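Local coordinates for protein oxidoreductase (Ralstonia eutropha, PDB 3HJ9) that binds flavin mononucleotide and is probably an FMN-dependent oxidoreductase of the nitroreductase family, at residues Q64-L69 with V110-E115; V93-V98 with H145-E150. All blocks are in the same frame, centred on the assembly; numbering follows the deposited sequence.

Contact 1 (Q64-L69 with V110-E115); sequences QLSELL and VHHCLE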
loop_
_atom_site.group_PDB
_atom_site.type_symbol
_atom_site.label_atom_id
_atom_site.label_comp_id
_atom_site.label_asym_id
_atom_site.label_seq_id
_atom_site.Cartn_x
_atom_site.Cartn_y
_atom_site.Cartn_z
ATOM N N GLN A 64 -17.141 1.119 -13.558
ATOM C CA GLN A 64 -16.491 1.330 -12.280
ATOM C C GLN A 64 -15.871 0.053 -11.753
ATOM O O GLN A 64 -14.757 0.103 -11.247
ATOM C CB GLN A 64 -17.402 1.955 -11.235
ATOM C CG GLN A 64 -17.661 3.438 -11.453
ATOM C CD GLN A 64 -18.384 4.090 -10.278
ATOM O OE1 GLN A 64 -18.967 3.403 -9.428
ATOM N NE2 GLN A 64 -18.366 5.427 -10.238
ATOM N N LEU A 65 -16.571 -1.084 -11.855
ATOM C CA LEU A 65 -15.957 -2.362 -11.435
ATOM C C LEU A 65 -14.638 -2.590 -12.193
ATOM O O LEU A 65 -13.622 -2.959 -11.604
ATOM C CB LEU A 65 -16.906 -3.521 -11.675
ATOM C CG LEU A 65 -16.484 -4.931 -11.255
ATOM C CD1 LEU A 65 -16.104 -4.990 -9.765
ATOM C CD2 LEU A 65 -17.634 -5.908 -11.624
ATOM N N SER A 66 -14.664 -2.310 -13.490
ATOM C CA SER A 66 -13.499 -2.463 -14.360
ATOM C C SER A 66 -12.325 -1.603 -13.941
ATOM O O SER A 66 -11.214 -2.108 -13.773
ATOM C CB SER A 66 -13.881 -2.131 -15.802
ATOM O OG SER A 66 -12.747 -2.050 -16.646
ATOM N N GLU A 67 -12.574 -0.305 -13.787
ATOM C CA GLU A 67 -11.528 0.641 -13.402
ATOM C C GLU A 67 -10.933 0.370 -12.001
ATOM O O GLU A 67 -9.736 0.477 -11.821
ATOM C CB GLU A 67 -12.012 2.087 -13.572
ATOM C CG GLU A 67 -12.253 2.456 -15.034
ATOM C CD GLU A 67 -12.753 3.863 -15.236
ATOM O OE1 GLU A 67 -13.252 4.478 -14.265
ATOM O OE2 GLU A 67 -12.633 4.363 -16.375
ATOM N N LEU A 68 -11.774 -0.029 -11.061
ATOM C CA LEU A 68 -11.376 -0.402 -9.687
ATOM C C LEU A 68 -10.406 -1.582 -9.708
ATOM O O LEU A 68 -9.308 -1.536 -9.077
ATOM C CB LEU A 68 -12.622 -0.814 -8.864
ATOM C CG LEU A 68 -12.427 -1.438 -7.478
ATOM C CD1 LEU A 68 -11.750 -0.420 -6.513
ATOM C CD2 LEU A 68 -13.773 -1.980 -6.934
ATOM N N LEU A 69 -10.824 -2.639 -10.411
ATOM C CA LEU A 69 -10.006 -3.835 -10.548
ATOM C C LEU A 69 -8.682 -3.508 -11.251
ATOM O O LEU A 69 -7.667 -3.948 -10.790
ATOM C CB LEU A 69 -10.758 -4.991 -11.231
ATOM C CG LEU A 69 -11.859 -5.609 -10.356
ATOM C CD1 LEU A 69 -12.716 -6.513 -11.189
ATOM C CD2 LEU A 69 -11.286 -6.380 -9.165
ATOM N N VAL A 110 -4.093 -9.990 -17.069
ATOM C CA VAL A 110 -3.620 -10.089 -18.444
ATOM C C VAL A 110 -4.779 -10.003 -19.459
ATOM O O VAL A 110 -4.605 -9.402 -20.511
ATOM C CB VAL A 110 -2.732 -11.367 -18.651
ATOM C CG1 VAL A 110 -2.404 -11.598 -20.138
ATOM C CG2 VAL A 110 -1.464 -11.270 -17.770
ATOM N N HIS A 111 -5.941 -10.575 -19.109
ATOM C CA HIS A 111 -7.134 -10.567 -19.959
ATOM C C HIS A 111 -8.240 -9.634 -19.483
ATOM O O HIS A 111 -9.275 -9.544 -20.144
ATOM C CB HIS A 111 -7.680 -11.996 -20.120
ATOM C CG HIS A 111 -6.693 -12.942 -20.719
ATOM N ND1 HIS A 111 -6.449 -12.992 -22.072
ATOM C CD2 HIS A 111 -5.856 -13.840 -20.149
ATOM C CE1 HIS A 111 -5.518 -13.895 -22.314
ATOM N NE2 HIS A 111 -5.145 -14.426 -21.162
ATOM N N HIS A 112 -8.015 -8.942 -18.367
ATOM C CA HIS A 112 -8.921 -7.982 -17.777
ATOM C C HIS A 112 -10.346 -8.526 -17.734
ATOM O O HIS A 112 -11.244 -8.004 -18.362
ATOM C CB HIS A 112 -8.815 -6.625 -18.484
ATOM C CG HIS A 112 -9.548 -5.516 -17.795
ATOM N ND1 HIS A 112 -9.309 -5.173 -16.482
ATOM C CD2 HIS A 112 -10.491 -4.652 -18.244
ATOM C CE1 HIS A 112 -10.096 -4.170 -16.142
ATOM N NE2 HIS A 112 -10.824 -3.838 -17.191
ATOM N N CYS A 113 -10.495 -9.651 -17.054
ATOM C CA CYS A 113 -11.790 -10.256 -16.863
ATOM C C CYS A 113 -11.836 -10.953 -15.512
ATOM O O CYS A 113 -10.795 -11.146 -14.876
ATOM C CB CYS A 113 -12.073 -11.239 -17.992
ATOM S SG CYS A 113 -10.951 -12.588 -17.963
ATOM N N LEU A 114 -13.049 -11.354 -15.146
ATOM C CA LEU A 114 -13.366 -12.078 -13.906
ATOM C C LEU A 114 -13.730 -13.546 -14.241
ATOM O O LEU A 114 -14.527 -13.796 -15.116
ATOM C CB LEU A 114 -14.534 -11.378 -13.204
ATOM C CG LEU A 114 -14.318 -9.955 -12.643
ATOM C CD1 LEU A 114 -15.658 -9.327 -12.191
ATOM C CD2 LEU A 114 -13.338 -10.046 -11.532
ATOM N N GLU A 115 -13.105 -14.490 -13.549
ATOM C CA GLU A 115 -13.308 -15.938 -13.717
ATOM C C GLU A 115 -13.958 -16.446 -12.434
ATOM O O GLU A 115 -13.479 -16.138 -11.347
ATOM C CB GLU A 115 -11.964 -16.633 -13.908
ATOM C CG GLU A 115 -11.234 -16.237 -15.177
ATOM C CD GLU A 115 -9.881 -16.990 -15.390
ATOM O OE1 GLU A 115 -9.716 -17.580 -16.488
ATOM O OE2 GLU A 115 -9.002 -17.012 -14.481
#

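Contact 2 (V93-V98 with H145-E150); sequences VIDVYV and HGRMQE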
loop_
_atom_site.group_PDB
_atom_site.type_symbol
_atom_site.label_atom_id
_atom_site.label_comp_id
_atom_site.label_asym_id
_atom_site.label_seq_id
_atom_site.Cartn_x
_atom_site.Cartn_y
_atom_site.Cartn_z
ATOM N N VAL A 93 2.572 -12.018 -6.574
ATOM C CA VAL A 93 2.363 -12.691 -5.288
ATOM C C VAL A 93 0.907 -12.603 -4.792
ATOM O O VAL A 93 0.460 -13.507 -4.080
ATOM C CB VAL A 93 3.390 -12.243 -4.214
ATOM C CG1 VAL A 93 4.823 -12.580 -4.728
ATOM C CG2 VAL A 93 3.212 -10.731 -3.817
ATOM N N ILE A 94 0.181 -11.558 -5.197
ATOM C CA ILE A 94 -1.197 -11.321 -4.800
ATOM C C ILE A 94 -2.158 -11.465 -5.994
ATOM O O ILE A 94 -1.926 -10.878 -7.032
ATOM C CB ILE A 94 -1.367 -9.895 -4.167
ATOM C CG1 ILE A 94 -0.567 -9.767 -2.852
ATOM C CG2 ILE A 94 -2.820 -9.544 -3.896
ATOM C CD1 ILE A 94 -0.993 -10.750 -1.713
ATOM N N ASP A 95 -3.225 -12.257 -5.795
ATOM C CA ASP A 95 -4.325 -12.411 -6.722
ATOM C C ASP A 95 -5.501 -11.711 -6.056
ATOM O O ASP A 95 -5.725 -11.845 -4.843
ATOM C CB ASP A 95 -4.703 -13.884 -6.947
ATOM C CG ASP A 95 -3.665 -14.666 -7.735
ATOM O OD1 ASP A 95 -2.900 -14.084 -8.545
ATOM O OD2 ASP A 95 -3.606 -15.906 -7.552
ATOM N N VAL A 96 -6.256 -10.967 -6.844
ATOM C CA VAL A 96 -7.377 -10.241 -6.343
ATOM C C VAL A 96 -8.635 -11.001 -6.690
ATOM O O VAL A 96 -8.894 -11.295 -7.848
ATOM C CB VAL A 96 -7.424 -8.809 -6.886
ATOM C CG1 VAL A 96 -8.686 -8.131 -6.388
ATOM C CG2 VAL A 96 -6.195 -8.056 -6.434
ATOM N N TYR A 97 -9.422 -11.275 -5.664
ATOM C CA TYR A 97 -10.702 -11.935 -5.783
ATOM C C TYR A 97 -11.754 -10.898 -5.503
ATOM O O TYR A 97 -11.504 -9.952 -4.753
ATOM C CB TYR A 97 -10.822 -13.094 -4.791
ATOM C CG TYR A 97 -10.040 -14.320 -5.199
ATOM C CD1 TYR A 97 -8.657 -14.377 -5.008
ATOM C CD2 TYR A 97 -10.674 -15.424 -5.774
ATOM C CE1 TYR A 97 -7.923 -15.501 -5.362
ATOM C CE2 TYR A 97 -9.961 -16.545 -6.139
ATOM C CZ TYR A 97 -8.571 -16.573 -5.961
ATOM O OH TYR A 97 -7.871 -17.681 -6.337
ATOM N N VAL A 98 -12.938 -11.100 -6.065
ATOM C CA VAL A 98 -14.057 -10.171 -5.882
ATOM C C VAL A 98 -15.295 -10.953 -5.450
ATOM O O VAL A 98 -15.739 -11.834 -6.194
ATOM C CB VAL A 98 -14.411 -9.397 -7.212
ATOM C CG1 VAL A 98 -15.296 -8.223 -6.912
ATOM C CG2 VAL A 98 -13.169 -8.931 -7.951
ATOM N N HIS A 145 1.608 -18.428 -1.916
ATOM C CA HIS A 145 2.871 -18.924 -1.359
ATOM C C HIS A 145 3.718 -19.756 -2.329
ATOM O O HIS A 145 4.947 -19.826 -2.175
ATOM C CB HIS A 145 2.645 -19.637 0.000
ATOM C CG HIS A 145 2.275 -18.697 1.115
ATOM N ND1 HIS A 145 3.208 -18.148 1.969
ATOM C CD2 HIS A 145 1.075 -18.190 1.502
ATOM C CE1 HIS A 145 2.607 -17.344 2.831
ATOM N NE2 HIS A 145 1.310 -17.345 2.565
ATOM N N GLY A 146 3.079 -20.361 -3.331
ATOM C CA GLY A 146 3.789 -21.097 -4.388
ATOM C C GLY A 146 4.742 -20.243 -5.222
ATOM O O GLY A 146 5.730 -20.749 -5.698
ATOM N N ARG A 147 4.457 -18.944 -5.353
ATOM C CA ARG A 147 5.302 -17.986 -6.082
ATOM C C ARG A 147 6.307 -17.234 -5.179
ATOM O O ARG A 147 7.016 -16.334 -5.666
ATOM C CB ARG A 147 4.426 -16.968 -6.806
ATOM C CG ARG A 147 3.447 -17.580 -7.820
ATOM C CD ARG A 147 2.351 -16.609 -8.164
ATOM N NE ARG A 147 1.109 -17.267 -8.599
ATOM C CZ ARG A 147 -0.109 -16.686 -8.663
ATOM N NH1 ARG A 147 -0.315 -15.394 -8.342
ATOM N NH2 ARG A 147 -1.158 -17.425 -9.064
HETATM N N MSE A 148 6.407 -17.613 -3.897
HETATM C CA MSE A 148 7.299 -16.933 -2.937
HETATM C C MSE A 148 8.434 -17.794 -2.400
HETATM O O MSE A 148 9.184 -17.342 -1.520
HETATM C CB MSE A 148 6.462 -16.407 -1.754
HETATM C CG MSE A 148 5.282 -15.539 -2.178
HETATM SE SE MSE A 148 4.609 -14.381 -0.718
HETATM C CE MSE A 148 6.171 -13.318 -0.535
ATOM N N GLN A 149 8.580 -19.019 -2.921
ATOM C CA GLN A 149 9.567 -19.946 -2.404
ATOM C C GLN A 149 11.012 -19.536 -2.650
ATOM O O GLN A 149 11.869 -20.030 -1.943
ATOM C CB GLN A 149 9.287 -21.394 -2.820
ATOM C CG GLN A 149 7.914 -21.920 -2.378
ATOM C CD GLN A 149 7.673 -21.837 -0.851
ATOM O OE1 GLN A 149 8.324 -22.544 -0.069
ATOM N NE2 GLN A 149 6.711 -20.994 -0.434
ATOM N N GLU A 150 11.300 -18.624 -3.579
ATOM C CA GLU A 150 12.713 -18.147 -3.749
ATOM C C GLU A 150 12.978 -16.897 -2.873
ATOM O O GLU A 150 14.077 -16.361 -2.907
ATOM C CB GLU A 150 13.081 -17.923 -5.236
ATOM C CG GLU A 150 13.122 -19.215 -6.091
#

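Contact 1 (Q64-L69 with V110-E115)
Helix residues 64-69 run beside the turn and strand start at 110-115, the backbones coming nearest at Ser66 and His112, whose CA atoms are 7.9 Å apart. Between them the imidazole of His112 is presented edge-on to the helix, with CG anti to the backbone N (chi1 -170°) and NE2 leading. His112 NE2 donates to Ser66 OG at 2.7 Å, the hydroxyl lying only 8° out of the ring plane. At the same edge His112 CE1 sits 3.3 Å from the carbonyl Ser66 O. Both partners are tied further: Ser66 OG also bonds Pro32 O, and His112 ND1 bonds Tyr107 OH, which fixes the rotation of the ring from its other nitrogen. Beyond this polar pair, the CB of Leu114 is directed at the helix. Leu114 CD2 meets Leu69 CD1 at 3.6 Å, the two chains crossing at about a right angle, while Leu114 CD1 meets Leu65 CD2 tip to tip at 4.0 Å. Tyr107 and Val98 also touch Leu69 and Leu114, and Tyr105 touches Leu114. A G1 beta bulge of His112 and Cys113 opposite Asp108 leads the hairpin into strand 113-116. The whole is a helix packed on the face of an antiparallel sheet.

Contact 2 (V93-V98 with H145-E150)
Asp95 and Arg147 form an end-on, bidentate salt bridge that joins strand 94-100 of the antiparallel sheet to the 3-10 turn and loop following its neighbour, strand 137-144. The two side chains run roughly perpendicular, and the carboxylate and guanidinium planes stand 57° apart. Arg147 NH1 reaches Asp95 OD1 at 2.9 Å in an almost straight bond (174°); the oxygen lies in the guanidinium plane, yet the nitrogen approaches it from above the carboxylate plane. Arg147 NH2 is 3.3 Å from Asp95 OD2 and meets its syn lone pair at a more bent angle of 136°, with OD2 tilted from the guanidinium plane. Arg147 is extended from CG to NE, which carries the guanidinium to the Asp95 carboxylate; NH1 also bonds Thr92 O. Val93 CG1 lies 3.9 Å from CG of the selenomethionine Met148, the side chains crossing nearly at right angles; helix 156-177 also touches Met148 through Arg156 and Ser160. The Val93 side chain is about 7 Å from the bound flavin mononucleotide. In the loop itself, His145 O accepts Gln149 NE2 at 2.7 Å and Met148 N at 3.2 Å, the two donors arriving from opposite faces of its carbonyl plane.

Strand 94-100 connects the two contacts, whose centres are 18 Å apart. Its Val98 lies in contact 2's segment but packs against contact 1, with Val98 CG2 3.4 Å from Leu69 CD2 and 3.8 Å from Leu114 CD2. Contact 1 is the more buried, setting helix 62-73 on the sheet through leucines and one serine-histidine hydrogen bond. Contact 2 is only partly buried: a charged pair at partly exposed positions accompanies a buried apolar touch, and it ties a strand to a loop instead of a helix to a strand. Contact 1 lies away from the flavin site, whereas Val93 places contact 2 near the flavin pocket. Along the chain the segments of the two contacts alternate.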